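Local coordinates for protein haloacid dehalogenase-like hydrolase (Bacteroides thetaiotaomicron, PDB 2RBK) that is probably a magnesium-dependent phosphatase of the haloacid dehalogenase superfamily, binding a magnesium ion beside a vanadate-type ligand in its active site, at residues A84-Q87 / E88-K91; E158-E161 / V162-S165; A94-C97 / E98-G101; T243-I246 / D247-G250; R20-S23 / S24-E27. All coordinates share one frame; numbering follows the deposited sequence. Where two conformers were deposited one is given.

Contact 1: A84-Q87 / E88-K91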
# COMPACT_ATOMS: atom_id res chain seq x y z
N ALA A 84 -3.12 15.74 -0.71
CA ALA A 84 -2.09 16.24 0.19
C ALA A 84 -2.73 16.40 1.57
O ALA A 84 -3.91 16.69 1.72
CB ALA A 84 -1.51 17.54 -0.28
N ILE A 85 -1.91 16.25 2.61
CA ILE A 85 -2.34 16.34 3.98
C ILE A 85 -2.47 17.78 4.42
O ILE A 85 -1.57 18.58 4.13
CB ILE A 85 -1.33 15.56 4.86
CG1 ILE A 85 -1.30 14.08 4.50
CG2 ILE A 85 -1.65 15.74 6.33
CD1 ILE A 85 -0.18 13.33 5.13
N PRO A 86 -3.51 18.14 5.14
CA PRO A 86 -3.59 19.49 5.72
C PRO A 86 -2.29 19.87 6.46
O PRO A 86 -1.78 19.08 7.26
CB PRO A 86 -4.77 19.37 6.70
CG PRO A 86 -5.67 18.38 6.02
CD PRO A 86 -4.69 17.35 5.48
N GLN A 87 -1.83 21.07 6.20
CA GLN A 87 -0.51 21.42 6.74
C GLN A 87 -0.52 21.40 8.27
O GLN A 87 0.50 21.05 8.88
CB GLN A 87 -0.07 22.77 6.26
CG GLN A 87 1.48 22.83 6.31
CD GLN A 87 2.10 21.94 5.29
OE1 GLN A 87 1.50 21.70 4.22
NE2 GLN A 87 3.27 21.40 5.53
N GLU A 88 -1.61 21.77 8.92
CA GLU A 88 -1.62 21.72 10.38
C GLU A 88 -1.33 20.32 10.88
O GLU A 88 -0.72 20.13 11.96
CB GLU A 88 -2.97 22.19 10.90
CG GLU A 88 -3.23 23.62 10.96
CD GLU A 88 -4.48 24.10 11.60
OE1 GLU A 88 -5.25 23.31 12.19
OE2 GLU A 88 -4.75 25.32 11.47
N GLU A 89 -1.83 19.33 10.18
CA GLU A 89 -1.68 17.92 10.62
C GLU A 89 -0.28 17.43 10.30
O GLU A 89 0.28 16.63 11.08
CB GLU A 89 -2.81 17.10 10.00
CG GLU A 89 -4.16 17.58 10.48
CD GLU A 89 -5.38 16.75 10.15
OE1 GLU A 89 -5.41 15.56 10.33
OE2 GLU A 89 -6.37 17.39 9.71
N VAL A 90 0.32 17.87 9.20
CA VAL A 90 1.73 17.58 8.95
C VAL A 90 2.60 18.12 10.09
O VAL A 90 3.44 17.43 10.65
CB VAL A 90 2.20 18.18 7.60
CG1 VAL A 90 3.70 17.99 7.40
CG2 VAL A 90 1.42 17.60 6.44
N LYS A 91 2.36 19.38 10.44
CA LYS A 91 3.15 20.03 11.50
C LYS A 91 2.93 19.34 12.83
O LYS A 91 3.90 19.15 13.58
CB LYS A 91 2.80 21.52 11.60
CG LYS A 91 3.20 22.36 10.40
CD LYS A 91 2.91 23.83 10.55
CE LYS A 91 3.25 24.71 9.39
NZ LYS A 91 4.54 24.59 8.67
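Ile85 and Pro86 close the loop that leaves strand 78-82 and meet the first turn of helix 87-100, with Pro86 in the N-cap position. The backbone of the turn is gathered on the Pro86 carbonyl. Pro86 O accepts from Val90 N at 3.1 Å, with the donor lying in the carbonyl plane, and takes a weaker, bent bond from Glu89 N. Lys91 N continues the i to i+4 ladder one residue on, reaching Gln87 O at 2.9 Å in a nearly straight bond, 169° at the hydrogen.

On the inner side, Ile85 carries its CG2 branch opposite the backbone N, and this methyl comes against Val90 CG2 at 3.6 Å, the two side chains crossing at a slant. The same methyl lies near Glu89 CB at 4.1 Å. Glu89 runs alongside the Pro86 ring, pointing the same way, with OE2 3.9 Å from Pro86 CG. The Gln87 side chain bends at its second torsion (chi2 69°), which swings the amide over Val90 and puts NE2 3.9 Å from Val90 CG1. Lys91 sends its ammonium group to Ser143 O, its CE passing Gln87 CG at 4.0 Å.

Proline has no side-chain acceptor to cap the first-turn amides, and here its carbonyl takes two of the amides that follow. The polar ends of the turn find their partners in the surrounding chain: Gln87 NE2 bonds to the carbonyls of Ser143 and Lys145, and the Glu89 carboxylate to Thr168 OG1.

Contact 2: E158-E161 / V162-S165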
# COMPACT_ATOMS: atom_id res chain seq x y z
N GLU A 158 1.01 5.05 20.89
CA GLU A 158 1.37 6.42 20.46
C GLU A 158 0.45 6.95 19.42
O GLU A 158 0.16 8.13 19.39
CB GLU A 158 2.82 6.41 19.98
CG GLU A 158 3.81 6.21 21.12
CD GLU A 158 5.22 5.85 20.65
OE1 GLU A 158 5.40 5.30 19.52
OE2 GLU A 158 6.16 6.08 21.48
N GLU A 159 -0.02 6.10 18.52
CA GLU A 159 -1.03 6.50 17.55
C GLU A 159 -2.22 7.09 18.28
O GLU A 159 -2.67 8.12 17.87
CB GLU A 159 -1.40 5.31 16.67
CG GLU A 159 -2.59 5.48 15.75
CD GLU A 159 -2.92 4.21 15.00
OE1 GLU A 159 -2.06 3.30 14.85
OE2 GLU A 159 -4.07 4.05 14.51
N LYS A 160 -2.74 6.43 19.35
CA LYS A 160 -3.90 7.00 20.04
C LYS A 160 -3.56 8.32 20.72
O LYS A 160 -4.40 9.21 20.82
CB LYS A 160 -4.53 5.98 21.01
CG LYS A 160 -5.02 4.68 20.38
CD LYS A 160 -5.92 4.87 19.20
CE LYS A 160 -6.71 3.73 18.67
NZ LYS A 160 -7.76 4.05 17.66
N GLU A 161 -2.31 8.51 21.14
CA GLU A 161 -1.90 9.74 21.74
C GLU A 161 -1.87 10.91 20.72
O GLU A 161 -2.26 12.06 21.08
CB GLU A 161 -0.51 9.59 22.41
CG GLU A 161 -0.23 10.70 23.43
CD GLU A 161 1.17 10.60 24.01
OE1 GLU A 161 1.75 9.47 23.88
OE2 GLU A 161 1.60 11.66 24.54
N VAL A 162 -1.41 10.67 19.52
CA VAL A 162 -1.32 11.73 18.52
C VAL A 162 -2.60 11.89 17.72
O VAL A 162 -2.75 12.92 17.06
CB VAL A 162 -0.15 11.50 17.56
CG1 VAL A 162 -0.45 10.39 16.58
CG2 VAL A 162 0.18 12.74 16.73
N LEU A 163 -3.48 10.92 17.78
CA LEU A 163 -4.70 11.00 16.96
C LEU A 163 -5.48 12.32 17.08
O LEU A 163 -5.97 12.84 16.08
CB LEU A 163 -5.58 9.82 17.33
CG LEU A 163 -6.94 9.62 16.70
CD1 LEU A 163 -6.81 9.70 15.20
CD2 LEU A 163 -7.56 8.26 17.03
N PRO A 164 -5.67 12.91 18.25
CA PRO A 164 -6.43 14.17 18.34
C PRO A 164 -5.77 15.28 17.57
O PRO A 164 -6.49 16.21 17.21
CB PRO A 164 -6.38 14.54 19.83
CG PRO A 164 -6.32 13.17 20.43
CD PRO A 164 -5.28 12.47 19.57
N SER A 165 -4.46 15.18 17.32
CA SER A 165 -3.88 16.25 16.49
C SER A 165 -3.77 15.93 15.01
O SER A 165 -3.33 16.80 14.26
CB SER A 165 -2.50 16.63 17.04
OG SER A 165 -2.59 16.78 18.45
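Val162 and Leu163 are held to the last turn of helix 156-162 by three backbone bonds. Val162 N donates to Glu158 O at 3.0 Å, nearly in line with the carbonyl, and adds a weak second bond to Glu159 O. That oxygen also accepts from Leu163 N at 2.9 Å, a bond bent to 130° at the hydrogen, so Glu159 O serves two successive amides.

The side chains meet the previous turn mainly as carbon against carbonyl oxygen, in van der Waals contact. Val162 places CG1 between its own backbone N and carbonyl carbon (chi1 75°), a position that carries this methyl to 3.4 Å from Glu159 O. Leu163 CB comes equally near the same oxygen. Pro164 has no N-H to continue the ladder; instead its CD sits over the preceding turn, 3.4 Å from Glu161 O.

The charged ends are turned elsewhere: Glu159 makes a salt bridge with Arg173, and Glu161 makes one with Lys100 on helix 87-100. Val162 is buried against Met93 and Phe96 of that same helix.

Past Val162 the chain turns toward strand 170-172, with Ser165 N on Val162 O at 2.8 Å. This is a helix C-terminus that tightens into a 3-10 turn over residues 163-165, with Pro164 inside that turn, two residues past the helix.

Contact 3: A94-C97 / E98-G101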
# COMPACT_ATOMS: atom_id res chain seq x y z
N ALA A 94 4.86 16.02 12.85
CA ALA A 94 6.30 16.28 12.97
C ALA A 94 6.64 16.68 14.41
O ALA A 94 7.65 16.18 14.95
CB ALA A 94 6.72 17.38 12.01
N ALA A 95 5.85 17.51 15.04
CA ALA A 95 6.12 17.94 16.41
C ALA A 95 6.02 16.74 17.33
O ALA A 95 6.83 16.61 18.26
CB ALA A 95 5.15 19.04 16.82
N PHE A 96 5.02 15.89 17.19
CA PHE A 96 4.79 14.74 18.04
C PHE A 96 5.98 13.80 17.95
O PHE A 96 6.53 13.37 18.93
CB PHE A 96 3.50 14.02 17.65
CG PHE A 96 3.24 12.75 18.44
CD1 PHE A 96 2.66 12.87 19.69
CD2 PHE A 96 3.58 11.51 17.97
CE1 PHE A 96 2.41 11.73 20.46
CE2 PHE A 96 3.32 10.37 18.74
CZ PHE A 96 2.74 10.51 19.97
N CYS A 97 6.35 13.47 16.70
CA CYS A 97 7.47 12.54 16.52
C CYS A 97 8.78 13.07 17.06
O CYS A 97 9.57 12.33 17.69
CB CYS A 97 7.65 12.11 15.07
SG CYS A 97 6.26 11.11 14.45
N GLU A 98 9.04 14.37 16.83
CA GLU A 98 10.27 14.93 17.35
C GLU A 98 10.29 14.92 18.87
O GLU A 98 11.32 14.56 19.49
CB GLU A 98 10.43 16.38 16.83
CG GLU A 98 11.75 17.01 17.22
CD GLU A 98 12.15 18.31 16.60
OE1 GLU A 98 11.45 19.05 15.88
OE2 GLU A 98 13.35 18.61 16.89
N LYS A 99 9.18 15.28 19.50
CA LYS A 99 9.09 15.26 20.96
C LYS A 99 9.25 13.87 21.55
O LYS A 99 9.88 13.64 22.60
CB LYS A 99 7.73 15.86 21.35
CG LYS A 99 7.35 15.79 22.84
CD LYS A 99 5.90 16.23 23.16
CE LYS A 99 4.90 15.13 22.74
NZ LYS A 99 3.67 15.63 22.06
N LYS A 100 8.69 12.87 20.84
CA LYS A 100 8.69 11.46 21.38
C LYS A 100 9.95 10.72 21.06
O LYS A 100 10.13 9.60 21.56
CB LYS A 100 7.53 10.65 20.81
CG LYS A 100 6.06 10.90 21.23
CD LYS A 100 5.74 10.44 22.62
CE LYS A 100 4.34 10.81 23.12
NZ LYS A 100 4.15 10.06 24.42
N GLY A 101 10.79 11.34 20.19
CA GLY A 101 11.99 10.70 19.74
C GLY A 101 11.81 9.53 18.82
O GLY A 101 12.57 8.55 18.98
O HOH W 1 9.10 18.98 15.10
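Lys100 lays its aliphatic chain across one face of the Phe96 ring, the two side chains slanting past each other. Its CG stands 3.8 Å from the Phe96 ring centroid and 18° off the ring normal, a CH-pi contact over the face. The lysine chain is bent at its second torsion (chi2 -72°), which brings it back over the ring until CE is 3.4 Å from Phe96 CE1. Lys99 comes in obliquely, its NZ 3.8 Å from Phe96 CD1. Replacing Phe96 with an alanine would probably leave the Lys100 methylenes without their aromatic platform and its chain freer to turn away from Glu161, its salt-bridge partner.

Behind these side chains runs the i to i+4 ladder, in which Lys100 N donates to Phe96 O at 2.9 Å. Farther round, the extended Glu98 chain uses a water: the water donates to Glu98 OE1 at 2.5 Å and weakly to Ala94 O. Gly101, at positive phi, ends the helix in a Schellman motif.

This end of helix 87-100 packs between helices 156-162 and 139-143 and strand 104-107. Phe96 faces Glu158, Glu161 and Val162 of helix 156-162, whereas Ala94 and Cys97 pack on Phe139 of helix 139-143 and on the strand.

Contact 4: T243-I246 / D247-G250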
# COMPACT_ATOMS: atom_id res chain seq x y z
N THR A 243 -7.26 -17.37 0.89
CA THR A 243 -6.45 -18.29 0.14
C THR A 243 -5.32 -18.89 0.97
O THR A 243 -5.22 -18.61 2.17
CB THR A 243 -6.00 -17.57 -1.16
OG1 THR A 243 -5.55 -18.57 -2.07
CG2 THR A 243 -4.98 -16.48 -0.95
N ALA A 244 -4.48 -19.70 0.31
CA ALA A 244 -3.33 -20.28 0.95
C ALA A 244 -2.33 -19.19 1.33
O ALA A 244 -2.39 -18.05 0.81
CB ALA A 244 -2.68 -21.26 0.00
N PRO A 245 -1.35 -19.51 2.16
CA PRO A 245 -0.24 -18.60 2.37
C PRO A 245 0.46 -18.20 1.09
O PRO A 245 0.48 -18.95 0.10
CB PRO A 245 0.72 -19.39 3.31
CG PRO A 245 -0.24 -20.31 4.04
CD PRO A 245 -1.25 -20.73 2.99
N ILE A 246 1.10 -17.03 1.13
CA ILE A 246 1.74 -16.49 -0.07
C ILE A 246 2.70 -17.48 -0.69
O ILE A 246 2.73 -17.66 -1.91
CB ILE A 246 2.43 -15.14 0.26
CG1 ILE A 246 3.02 -14.55 -1.03
CG2 ILE A 246 3.45 -15.19 1.37
CD1 ILE A 246 3.46 -13.15 -0.91
N ASP A 247 3.54 -18.17 0.10
CA ASP A 247 4.57 -19.08 -0.42
C ASP A 247 4.04 -20.49 -0.61
O ASP A 247 4.84 -21.41 -0.86
CB ASP A 247 5.86 -18.96 0.43
CG ASP A 247 6.63 -17.71 0.05
OD1 ASP A 247 6.74 -17.30 -1.13
OD2 ASP A 247 7.26 -17.11 0.95
N GLU A 248 2.74 -20.70 -0.54
CA GLU A 248 2.06 -21.92 -0.93
C GLU A 248 1.05 -21.62 -2.06
O GLU A 248 -0.08 -22.11 -2.09
CB GLU A 248 1.38 -22.55 0.27
CG GLU A 248 2.33 -22.97 1.37
CD GLU A 248 1.70 -23.49 2.62
OE1 GLU A 248 0.49 -23.75 2.67
OE2 GLU A 248 2.37 -23.54 3.64
N ASP A 249 1.50 -20.77 -2.97
CA ASP A 249 0.76 -20.50 -4.22
C ASP A 249 -0.57 -19.79 -3.92
O ASP A 249 -1.52 -19.95 -4.68
CB ASP A 249 0.53 -21.76 -5.02
CG ASP A 249 1.80 -22.53 -5.29
OD1 ASP A 249 2.60 -22.05 -6.08
OD2 ASP A 249 2.10 -23.57 -4.65
N GLY A 250 -0.66 -18.96 -2.89
CA GLY A 250 -1.94 -18.35 -2.54
C GLY A 250 -2.57 -17.55 -3.66
O GLY A 250 -3.79 -17.66 -3.88
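Thr243 turns its hydroxyl opposite the backbone N (chi1 -163°), which aims OG1 at the carbonyl of Gly250. This bond closes the loop between edge strand 241-242 of the large mixed sheet and helix 250-258 of the Rossmann-like HAD core. Thr243 OG1 donates to Gly250 O at 2.7 Å, arriving 17° out of the carbonyl plane, and Thr243 CG2 rests beside the same oxygen at 3.4 Å. A valine in place of Thr243 would probably leave Gly250 O without this hydroxyl donor and loosen the link between strand end and helix start.

The middle of the loop is pinned on Pro245 O. Glu248 N bonds to it at 2.9 Å from well above the carbonyl plane, 56° out, and Gly250 N adds a weak, bent bond. Glu248, extended beyond CG, slants across the Pro245 ring, OE1 coming 3.5 Å from Pro245 CD.

Asp249 is the N-cap residue of the helix, yet its side chain makes no capping bond and instead reaches Ser24 OG; Asp247 similarly bonds Ser15. Ile246 faces inward, its side chain about 7 Å from that of the magnesium ligand Asp211.

Gly250 fits where a side chain would not: a CB would point into the loop and collide with Ala244 O, whereas the bare Gly250 CA makes a CA-H...O contact with that oxygen at 3.4 Å.

Contact 5: R20-S23 / S24-E27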
# COMPACT_ATOMS: atom_id res chain seq x y z
N ARG A 20 10.82 -12.11 -2.46
CA ARG A 20 10.59 -12.38 -3.83
C ARG A 20 9.11 -12.66 -4.12
O ARG A 20 8.36 -13.08 -3.24
CB ARG A 20 11.43 -13.59 -4.31
CG ARG A 20 12.93 -13.43 -4.00
CD ARG A 20 13.51 -12.26 -4.78
NE ARG A 20 13.33 -12.36 -6.26
CZ ARG A 20 14.19 -12.88 -7.09
NH1 ARG A 20 15.36 -13.38 -6.69
NH2 ARG A 20 13.86 -12.89 -8.37
N ILE A 21 8.77 -12.50 -5.36
CA ILE A 21 7.45 -12.87 -5.88
C ILE A 21 7.43 -14.39 -6.20
O ILE A 21 8.31 -14.86 -6.90
CB ILE A 21 7.08 -12.09 -7.12
CG1 ILE A 21 7.13 -10.57 -6.84
CG2 ILE A 21 5.73 -12.52 -7.65
CD1 ILE A 21 6.81 -9.70 -8.05
N PRO A 22 6.47 -15.14 -5.68
CA PRO A 22 6.39 -16.58 -6.03
C PRO A 22 6.31 -16.73 -7.55
O PRO A 22 5.61 -16.02 -8.27
CB PRO A 22 5.12 -17.05 -5.33
CG PRO A 22 4.99 -16.10 -4.16
CD PRO A 22 5.48 -14.77 -4.69
N SER A 23 6.95 -17.79 -8.01
CA SER A 23 6.90 -18.10 -9.43
C SER A 23 5.49 -18.31 -9.92
O SER A 23 5.15 -17.89 -11.03
CB SER A 23 7.79 -19.31 -9.66
OG SER A 23 7.36 -20.48 -9.07
N SER A 24 4.65 -18.93 -9.13
CA SER A 24 3.28 -19.18 -9.58
C SER A 24 2.45 -17.90 -9.65
O SER A 24 1.47 -17.86 -10.40
CB SER A 24 2.57 -20.23 -8.76
OG SER A 24 2.39 -19.76 -7.44
N THR A 25 2.84 -16.89 -8.92
CA THR A 25 2.20 -15.59 -9.02
C THR A 25 2.48 -14.95 -10.36
O THR A 25 1.60 -14.40 -11.02
CB THR A 25 2.58 -14.66 -7.84
OG1 THR A 25 2.08 -15.31 -6.69
CG2 THR A 25 2.02 -13.28 -8.00
N ILE A 26 3.75 -14.98 -10.77
CA ILE A 26 4.08 -14.43 -12.08
C ILE A 26 3.32 -15.17 -13.17
O ILE A 26 2.75 -14.54 -14.08
CB ILE A 26 5.59 -14.42 -12.29
CG1 ILE A 26 6.35 -13.57 -11.27
CG2 ILE A 26 5.85 -13.90 -13.72
CD1 ILE A 26 7.83 -13.89 -11.11
N GLU A 27 3.28 -16.49 -13.10
CA GLU A 27 2.53 -17.29 -14.11
C GLU A 27 1.05 -16.93 -14.09
O GLU A 27 0.42 -16.80 -15.16
CB GLU A 27 2.74 -18.79 -13.78
CG GLU A 27 4.16 -19.19 -14.12
CD GLU A 27 4.57 -20.51 -13.55
OE1 GLU A 27 3.80 -21.19 -12.84
OE2 GLU A 27 5.71 -20.90 -13.82
O HOH W 2 5.61 -21.73 -10.73
O HOH W 3 7.17 -17.88 -13.08
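Pro22 ends an extended run of backbone and turns it into helix 23-34, its carbonyl accepting Ile26 N at 3.3 Å and, more weakly, Thr25 N. This is a helix N-terminus with proline at the N-cap, in the HAD core after the strand 4-7 that leads to the magnesium ligands Asp8 and Asp10, in what fits the HAD DxDx(T/V) pattern. Glu27 N continues the ladder to Ser23 O at 3.1 Å.

In Ile21, a chi1 of -57° sets CG1 beside the backbone N and leaves CG2 anti to it, which turns this methyl to Thr25 and Ile26. It meets Thr25 CG2 at 3.8 Å, the two side chains crossing at about a right angle, and, in the conformer given, Ile26 CG1. Thr25 lies alongside the Pro22 ring, OG1 3.8 Å from Pro22 CB. Helix 54-58 covers Ile21 and Ile26 from beyond the turn, through Glu55 among others.

On the outer side, the extended Glu27 chain passes Ser23 O, CG 3.5 Å away, and two waters join it to Ser23. One donates to Ser23 O and weakly to Glu27 OE2. The other donates to Glu27 OE1 at 2.8 Å and bonds to Ser23 OG at 2.7 Å.

The five contacts form two clusters well apart in the fold, 1 to 3 round helix 87-100 and 4 with 5 near the magnesium site. Contacts 1 and 3 mark the start and end of that helix, their centres about 15 Å apart. Contact 2 lies against it: Glu161 OE1 meets Lys100 NZ at 2.5 Å in a salt bridge, and Val162 CG2 packs on Phe96 CG at 3.5 Å. Contacts 4 and 5 touch through Asp249 OD1 and Ser24 OG, 2.7 Å apart in a probable hydrogen bond. The centres of contacts 3 and 5 are about 40 Å apart. Ile246 of contact 4 comes within about 8 Å of the magnesium ion, and Ile21 of contact 5 about 12 Å (side chain to ion); contacts 1 to 3 lie away from it.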